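Local coordinates for protease inhibitor SGPI-1 (Schistocerca gregaria, PDB 2XTT), which inhibits alpha-chymotrypsin and trypsin in vitro, as one small pacifastin-family domain of a longer precursor, at residues A[3-9]-A[19-25]. Sequence-based numbering, arbitrary orientation.
Sequences ECEPGQT and CGSDGVW. Unlike the reference sequence in segment 3-9: E5 (reference Thr). Unlike the reference sequence in segment 19-25: G20 (reference Thr), S21 (reference Pro), D22 (reference Thr).
C4 and C19 are joined by a disulfide (SG to SG 2.0 Å) that lies against the indole of W25. C4 SG stands 3.7 Å from the centroid of the five-membered ring and 8° off its normal, a sulfur-aromatic contact over the face; C4 CB covers the same face, 3.4 Å from W25 CE2, in a CH-pi contact. With C4 SG set between its backbone N and carbonyl carbon (chi1 55°), the sulfur comes over the five-membered ring, while CB lies over that face from its own backbone position. Replacing W25 by an alanine would probably uncover C4 SG and CB and lose the sulfur-aromatic contact. The carboxylate of E3, its plane inclined to the indole, passes obliquely beside W25 CD1 (3.5 Å from E3 CD). Its OE2 accepts the backbone N of W25 on the anti side (2.8 Å, 169° at the hydrogen); a water bridges the same oxygen to W25 O. This is the end of the pacifastin fold closed by the C4-C19 disulfide, one of three, where the loop preceding strand 9-12 meets the loop linking strands 15-19 and 25-28 of the antiparallel sheet. Here G23 O takes two donors, E3 N at 3.0 Å nearly on line with the carbonyl and C4 N at 3.3 Å from above its plane. Beyond the disulfide, C19 N bonds to Q8 O and G7 N to C19 O, while P6 CG rests 3.5 Å from G20 O. A type II turn runs from E5 to Q8, braced by Q8 OE1 accepting E5 N; in the type I turn from G20 to G23, D22 OD1 accepts V24 N, an Asx turn overlapping its end.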
loop_
_atom_site.group_PDB
_atom_site.type_symbol
_atom_site.label_atom_id
_atom_site.label_comp_id
_atom_site.label_asym_id
_atom_site.label_seq_id
_atom_site.Cartn_x
_atom_site.Cartn_y
_atom_site.Cartn_z
ATOM N N GLU A 3 19.318 9.036 -14.847
ATOM C CA GLU A 3 19.352 9.764 -13.601
ATOM C C GLU A 3 20.073 8.891 -12.609
ATOM O O GLU A 3 20.433 9.393 -11.585
ATOM C CB GLU A 3 17.985 10.126 -13.055
ATOM C CG GLU A 3 17.169 9.047 -12.564
ATOM C CD GLU A 3 15.795 9.367 -12.004
ATOM O OE1 GLU A 3 15.540 10.544 -11.681
ATOM O OE2 GLU A 3 14.999 8.488 -11.878
ATOM N N CYS A 4 20.296 7.629 -13.059
ATOM C CA CYS A 4 21.094 6.854 -12.141
ATOM C C CYS A 4 21.727 5.740 -12.978
ATOM O O CYS A 4 21.306 5.441 -14.070
ATOM C CB CYS A 4 20.208 6.388 -10.965
ATOM S SG CYS A 4 18.718 5.459 -11.454
ATOM N N GLU A 5 22.718 5.157 -12.315
ATOM C CA GLU A 5 23.426 4.074 -12.937
ATOM C C GLU A 5 22.721 2.792 -12.484
ATOM O O GLU A 5 22.558 2.620 -11.246
ATOM C CB GLU A 5 24.905 4.092 -12.578
ATOM C CG GLU A 5 25.545 2.923 -13.262
ATOM C CD GLU A 5 25.880 2.860 -14.706
ATOM O OE1 GLU A 5 25.545 3.723 -15.528
ATOM O OE2 GLU A 5 26.511 1.902 -15.233
ATOM N N PRO A 6 22.357 1.989 -13.401
ATOM C CA PRO A 6 21.701 0.723 -13.010
ATOM C C PRO A 6 22.357 -0.047 -11.896
ATOM O O PRO A 6 23.596 -0.177 -11.844
ATOM C CB PRO A 6 21.761 -0.103 -14.311
ATOM C CG PRO A 6 21.608 0.996 -15.340
ATOM C CD PRO A 6 22.493 2.087 -14.877
ATOM N N GLY A 7 21.545 -0.458 -10.905
ATOM C CA GLY A 7 21.926 -1.265 -9.757
ATOM C C GLY A 7 22.259 -0.456 -8.513
ATOM O O GLY A 7 22.331 -0.948 -7.412
ATOM N N GLN A 8 22.436 0.858 -8.684
ATOM C CA GLN A 8 22.695 1.668 -7.512
ATOM C C GLN A 8 21.470 1.744 -6.611
ATOM O O GLN A 8 20.332 1.498 -7.034
ATOM C CB GLN A 8 23.060 3.113 -7.837
ATOM C CG GLN A 8 24.360 3.163 -8.660
ATOM C CD GLN A 8 24.720 4.635 -8.824
ATOM O OE1 GLN A 8 23.884 5.350 -9.391
ATOM N NE2 GLN A 8 25.879 4.973 -8.327
ATOM N N THR A 9 21.720 2.174 -5.382
ATOM C CA THR A 9 20.679 2.395 -4.398
ATOM C C THR A 9 20.849 3.765 -3.785
ATOM O O THR A 9 21.952 4.277 -3.762
ATOM C CB THR A 9 20.688 1.311 -3.337
ATOM O OG1 THR A 9 21.986 1.321 -2.684
ATOM C CG2 THR A 9 20.506 -0.079 -3.928
ATOM N N CYS A 19 17.959 1.709 -8.631
ATOM C CA CYS A 19 18.092 2.217 -9.963
ATOM C C CYS A 19 17.829 1.080 -10.947
ATOM O O CYS A 19 18.573 0.118 -10.971
ATOM C CB CYS A 19 19.463 2.865 -10.211
ATOM S SG CYS A 19 19.498 3.651 -11.874
ATOM N N GLY A 20 16.800 1.199 -11.774
ATOM C CA GLY A 20 16.581 0.109 -12.680
ATOM C C GLY A 20 17.559 0.144 -13.862
ATOM O O GLY A 20 18.334 1.085 -14.066
ATOM N N SER A 21 17.463 -0.871 -14.703
ATOM C CA SER A 21 18.307 -0.979 -15.902
ATOM C C SER A 21 17.967 0.074 -16.942
ATOM O O SER A 21 18.767 0.358 -17.877
ATOM C CB SER A 21 18.323 -2.385 -16.452
ATOM O OG SER A 21 17.024 -2.757 -16.946
ATOM N N ASP A 22 16.821 0.734 -16.802
ATOM C CA ASP A 22 16.412 1.856 -17.597
ATOM C C ASP A 22 17.088 3.130 -17.093
ATOM O O ASP A 22 16.864 4.184 -17.691
ATOM C CB ASP A 22 14.921 2.034 -17.625
ATOM C CG ASP A 22 14.241 2.123 -16.246
ATOM O OD1 ASP A 22 14.881 2.015 -15.218
ATOM O OD2 ASP A 22 12.996 2.366 -16.292
ATOM N N GLY A 23 17.874 3.076 -15.996
ATOM C CA GLY A 23 18.483 4.316 -15.530
ATOM C C GLY A 23 17.537 5.235 -14.814
ATOM O O GLY A 23 17.774 6.430 -14.776
ATOM N N VAL A 24 16.445 4.654 -14.259
ATOM C CA VAL A 24 15.419 5.423 -13.554
ATOM C C VAL A 24 15.304 4.881 -12.105
ATOM O O VAL A 24 15.246 3.674 -11.885
ATOM C CB VAL A 24 14.061 5.338 -14.285
ATOM C CG1 VAL A 24 12.988 6.220 -13.588
ATOM C CG2 VAL A 24 14.165 5.753 -15.750
ATOM N N TRP A 25 15.193 5.790 -11.151
ATOM C CA TRP A 25 14.991 5.386 -9.772
ATOM C C TRP A 25 13.559 4.870 -9.588
ATOM O O TRP A 25 12.593 5.424 -10.143
ATOM C CB TRP A 25 15.166 6.557 -8.805
ATOM C CG TRP A 25 16.566 7.006 -8.603
ATOM C CD1 TRP A 25 17.083 8.200 -8.969
ATOM C CD2 TRP A 25 17.612 6.257 -7.974
ATOM N NE1 TRP A 25 18.436 8.222 -8.565
ATOM C CE2 TRP A 25 18.779 7.029 -7.960
ATOM C CE3 TRP A 25 17.671 4.981 -7.392
ATOM C CZ2 TRP A 25 19.996 6.573 -7.413
ATOM C CZ3 TRP A 25 18.852 4.522 -6.844
ATOM C CH2 TRP A 25 20.042 5.307 -6.841
HETATM O O HOH W 1 12.503 8.159 -10.744
#